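Local coordinates for MIP07328p (Drosophila melanogaster, PDB 6FKK), which probably acts as a repulsive axon guidance cue, its extracellular sema domain being the part that would engage semaphorin receptors on other cells, at residues W62-C72 / N103-Y112. Sequence-based numbering, arbitrary orientation.
Sequences WHSTDADRELC and NSYKPRCRHY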
loop_
_atom_site.group_PDB
_atom_site.type_symbol
_atom_site.label_atom_id
_atom_site.label_comp_id
_atom_site.label_asym_id
_atom_site.label_seq_id
_atom_site.Cartn_x
_atom_site.Cartn_y
_atom_site.Cartn_z
ATOM N N TRP A 62 9.675 6.360 24.215
ATOM C CA TRP A 62 10.072 5.002 24.572
ATOM C C TRP A 62 11.496 4.798 24.075
ATOM O O TRP A 62 11.727 4.745 22.864
ATOM C CB TRP A 62 9.113 3.982 23.961
ATOM C CG TRP A 62 9.346 2.561 24.371
ATOM C CD1 TRP A 62 10.337 2.087 25.179
ATOM C CD2 TRP A 62 8.564 1.425 23.986
ATOM N NE1 TRP A 62 10.221 0.725 25.320
ATOM C CE2 TRP A 62 9.140 0.295 24.598
ATOM C CE3 TRP A 62 7.433 1.252 23.182
ATOM C CZ2 TRP A 62 8.625 -0.989 24.430
ATOM C CZ3 TRP A 62 6.922 -0.022 23.019
ATOM C CH2 TRP A 62 7.518 -1.125 23.640
ATOM N N HIS A 63 12.443 4.682 25.001
ATOM C CA HIS A 63 13.858 4.630 24.669
ATOM C C HIS A 63 14.444 3.267 25.007
ATOM O O HIS A 63 13.953 2.561 25.892
ATOM C CB HIS A 63 14.637 5.721 25.408
ATOM C CG HIS A 63 14.287 7.108 24.970
ATOM N ND1 HIS A 63 15.010 7.791 24.016
ATOM C CD2 HIS A 63 13.286 7.938 25.349
ATOM C CE1 HIS A 63 14.472 8.983 23.829
ATOM N NE2 HIS A 63 13.425 9.096 24.625
ATOM N N SER A 64 15.507 2.911 24.291
ATOM C CA SER A 64 16.225 1.674 24.556
ATOM C C SER A 64 17.149 1.860 25.750
ATOM O O SER A 64 17.847 2.873 25.854
ATOM C CB SER A 64 17.034 1.247 23.331
ATOM O OG SER A 64 16.188 0.942 22.237
ATOM N N THR A 65 17.148 0.882 26.651
ATOM C CA THR A 65 18.080 0.906 27.768
ATOM C C THR A 65 19.511 0.911 27.248
ATOM O O THR A 65 19.807 0.389 26.170
ATOM C CB THR A 65 17.860 -0.303 28.677
ATOM O OG1 THR A 65 18.379 -1.478 28.041
ATOM C CG2 THR A 65 16.377 -0.500 28.947
ATOM N N ASP A 66 20.407 1.523 28.025
ATOM C CA ASP A 66 21.813 1.527 27.640
ATOM C C ASP A 66 22.360 0.111 27.530
ATOM O O ASP A 66 23.281 -0.138 26.747
ATOM C CB ASP A 66 22.633 2.349 28.634
ATOM C CG ASP A 66 22.482 3.841 28.415
ATOM O OD1 ASP A 66 21.756 4.234 27.476
ATOM O OD2 ASP A 66 23.092 4.621 29.178
ATOM N N ALA A 67 21.799 -0.831 28.292
ATOM C CA ALA A 67 22.158 -2.232 28.107
ATOM C C ALA A 67 21.728 -2.730 26.734
ATOM O O ALA A 67 22.465 -3.473 26.076
ATOM C CB ALA A 67 21.531 -3.086 29.210
ATOM N N ASP A 68 20.541 -2.321 26.279
ATOM C CA ASP A 68 20.059 -2.756 24.971
ATOM C C ASP A 68 20.850 -2.109 23.841
ATOM O O ASP A 68 21.172 -2.767 22.845
ATOM C CB ASP A 68 18.569 -2.442 24.826
ATOM C CG ASP A 68 17.686 -3.415 25.586
ATOM O OD1 ASP A 68 18.219 -4.400 26.140
ATOM O OD2 ASP A 68 16.458 -3.194 25.625
ATOM N N ARG A 69 21.167 -0.818 23.970
ATOM C CA ARG A 69 21.915 -0.140 22.916
ATOM C C ARG A 69 23.356 -0.629 22.858
ATOM O O ARG A 69 23.924 -0.773 21.768
ATOM C CB ARG A 69 21.870 1.373 23.123
ATOM C CG ARG A 69 22.760 2.149 22.165
ATOM C CD ARG A 69 22.649 3.639 22.401
ATOM N NE ARG A 69 21.291 4.116 22.167
ATOM C CZ ARG A 69 20.883 5.354 22.416
ATOM N NH1 ARG A 69 21.728 6.246 22.912
ATOM N NH2 ARG A 69 19.627 5.699 22.171
ATOM N N GLU A 70 23.967 -0.883 24.018
ATOM C CA GLU A 70 25.336 -1.391 24.039
ATOM C C GLU A 70 25.436 -2.727 23.316
ATOM O O GLU A 70 26.270 -2.898 22.420
ATOM C CB GLU A 70 25.832 -1.517 25.479
ATOM C CG GLU A 70 26.309 -0.209 26.089
ATOM C CD GLU A 70 26.486 -0.302 27.591
ATOM O OE1 GLU A 70 26.318 -1.408 28.144
ATOM O OE2 GLU A 70 26.790 0.734 28.221
ATOM N N LEU A 71 24.582 -3.688 23.683
ATOM C CA LEU A 71 24.598 -4.975 22.995
ATOM C C LEU A 71 24.258 -4.817 21.520
ATOM O O LEU A 71 24.775 -5.565 20.683
ATOM C CB LEU A 71 23.643 -5.962 23.674
ATOM C CG LEU A 71 22.136 -5.697 23.786
ATOM C CD1 LEU A 71 21.372 -6.124 22.534
ATOM C CD2 LEU A 71 21.570 -6.393 25.017
ATOM N N CYS A 72 23.406 -3.847 21.179
ATOM C CA CYS A 72 23.125 -3.566 19.775
ATOM C C CYS A 72 24.380 -3.089 19.055
ATOM O O CYS A 72 24.711 -3.575 17.968
ATOM C CB CYS A 72 22.008 -2.529 19.661
ATOM S SG CYS A 72 21.756 -1.873 17.991
ATOM N N ASN A 103 13.598 -1.413 19.162
ATOM C CA ASN A 103 14.340 -1.477 20.423
ATOM C C ASN A 103 15.771 -1.969 20.201
ATOM O O ASN A 103 16.223 -2.943 20.807
ATOM C CB ASN A 103 13.603 -2.349 21.444
ATOM C CG ASN A 103 14.275 -2.358 22.806
ATOM O OD1 ASN A 103 14.918 -1.385 23.200
ATOM N ND2 ASN A 103 14.142 -3.467 23.524
ATOM N N SER A 104 16.482 -1.284 19.307
ATOM C CA SER A 104 17.894 -1.556 19.038
ATOM C C SER A 104 18.117 -3.026 18.692
ATOM O O SER A 104 18.927 -3.722 19.309
ATOM C CB SER A 104 18.760 -1.132 20.225
ATOM O OG SER A 104 18.517 0.219 20.575
ATOM N N TYR A 105 17.371 -3.500 17.691
ATOM C CA TYR A 105 17.430 -4.890 17.240
ATOM C C TYR A 105 17.120 -5.866 18.373
ATOM O O TYR A 105 17.674 -6.968 18.433
ATOM C CB TYR A 105 18.784 -5.209 16.598
ATOM C CG TYR A 105 18.982 -4.547 15.250
ATOM C CD1 TYR A 105 19.211 -3.181 15.150
ATOM C CD2 TYR A 105 18.941 -5.291 14.076
ATOM C CE1 TYR A 105 19.389 -2.573 13.921
ATOM C CE2 TYR A 105 19.121 -4.692 12.842
ATOM C CZ TYR A 105 19.345 -3.332 12.770
ATOM O OH TYR A 105 19.524 -2.730 11.545
ATOM N N LYS A 106 16.236 -5.462 19.280
ATOM C CA LYS A 106 15.718 -6.328 20.340
ATOM C C LYS A 106 14.226 -6.055 20.460
ATOM O O LYS A 106 13.756 -5.488 21.453
ATOM C CB LYS A 106 16.449 -6.076 21.660
ATOM C CG LYS A 106 16.138 -7.071 22.770
ATOM C CD LYS A 106 16.855 -6.690 24.058
ATOM C CE LYS A 106 16.619 -7.715 25.158
ATOM N NZ LYS A 106 15.186 -7.813 25.548
ATOM N N PRO A 107 13.445 -6.444 19.449
ATOM C CA PRO A 107 12.055 -5.977 19.364
ATOM C C PRO A 107 11.203 -6.470 20.525
ATOM O O PRO A 107 11.297 -7.624 20.949
ATOM C CB PRO A 107 11.570 -6.548 18.026
ATOM C CG PRO A 107 12.462 -7.710 17.761
ATOM C CD PRO A 107 13.797 -7.338 18.332
ATOM N N ARG A 108 10.368 -5.569 21.041
ATOM C CA ARG A 108 9.471 -5.854 22.152
ATOM C C ARG A 108 8.099 -5.275 21.837
ATOM O O ARG A 108 7.957 -4.385 20.995
ATOM C CB ARG A 108 9.998 -5.269 23.472
ATOM C CG ARG A 108 11.452 -5.599 23.779
ATOM C CD ARG A 108 11.606 -7.000 24.344
ATOM N NE ARG A 108 11.038 -7.107 25.684
ATOM C CZ ARG A 108 11.174 -8.170 26.469
ATOM N NH1 ARG A 108 11.866 -9.221 26.049
ATOM N NH2 ARG A 108 10.623 -8.183 27.675
ATOM N N CYS A 109 7.081 -5.793 22.525
ATOM C CA CYS A 109 5.725 -5.271 22.439
ATOM C C CYS A 109 5.221 -4.914 23.831
ATOM O O CYS A 109 5.633 -5.510 24.831
ATOM C CB CYS A 109 4.764 -6.274 21.788
ATOM S SG CYS A 109 4.967 -6.504 20.004
ATOM N N ARG A 110 4.318 -3.938 23.887
ATOM C CA ARG A 110 3.754 -3.479 25.146
ATOM C C ARG A 110 2.263 -3.230 24.990
ATOM O O ARG A 110 1.775 -2.935 23.895
ATOM C CB ARG A 110 4.422 -2.191 25.645
ATOM C CG ARG A 110 5.736 -2.385 26.383
ATOM C CD ARG A 110 6.204 -1.060 26.966
ATOM N NE ARG A 110 7.568 -1.121 27.483
ATOM C CZ ARG A 110 8.260 -0.057 27.878
ATOM N NH1 ARG A 110 7.714 1.150 27.810
ATOM N NH2 ARG A 110 9.497 -0.197 28.335
ATOM N N HIS A 111 1.546 -3.348 26.102
ATOM C CA HIS A 111 0.139 -2.987 26.186
ATOM C C HIS A 111 -0.015 -1.803 27.131
ATOM O O HIS A 111 0.621 -1.757 28.190
ATOM C CB HIS A 111 -0.708 -4.167 26.669
ATOM C CG HIS A 111 -0.692 -5.342 25.740
ATOM N ND1 HIS A 111 0.397 -6.177 25.615
ATOM C CD2 HIS A 111 -1.630 -5.818 24.889
ATOM C CE1 HIS A 111 0.128 -7.119 24.730
ATOM N NE2 HIS A 111 -1.096 -6.923 24.274
ATOM N N TYR A 112 -0.855 -0.845 26.745
ATOM C CA TYR A 112 -0.995 0.404 27.478
ATOM C C TYR A 112 -2.449 0.638 27.866
ATOM O O TYR A 112 -3.372 0.027 27.319
ATOM C CB TYR A 112 -0.480 1.596 26.658
ATOM C CG TYR A 112 1.028 1.688 26.584
ATOM C CD1 TYR A 112 1.738 1.009 25.602
ATOM C CD2 TYR A 112 1.741 2.458 27.494
ATOM C CE1 TYR A 112 3.118 1.094 25.530
ATOM C CE2 TYR A 112 3.120 2.548 27.431
ATOM C CZ TYR A 112 3.804 1.864 26.448
ATOM O OH TYR A 112 5.176 1.953 26.381
#
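N103 uses both ends of its side-chain amide to bridge S64, in the loop ahead of helix 66-72, and D68 in the helix's first turn. Its OD1 accepts from S64 OG at 2.8 Å, in the carbonyl plane and on a lone pair, while ND2 donates to D68 OD2 at 3.1 Å, reaching that oxygen from above the carboxylate plane. The same ND2 also binds K106 O, closing the turn 103-106 on itself. D68, in a helix N-capped by T65, lays OD1 against K106 CD. Further along, C72 CB packs on S104 CB (3.6 Å), its sulfur disulfide-bonded to C82. At the other end, R110 lies flat on W62, planes 21° apart and centres 3.7 Å apart. With CG anti to the backbone N (chi1 -174°), the indole is set against R110, whose CD sits over the six-membered ring; R110 NH1 donates to Y112 OH, in the guanidinium plane, while NE makes a salt bridge to D138. Replacing W62 with an alanine would probably leave the R110 guanidinium without its stacking surface and open a gap beside L99. The contact joins two successive four-stranded antiparallel sheets, 29-61 and 86-140, through the helical connection leaving strand 56-61, as neighbouring blades pack in the sema-domain beta-propeller.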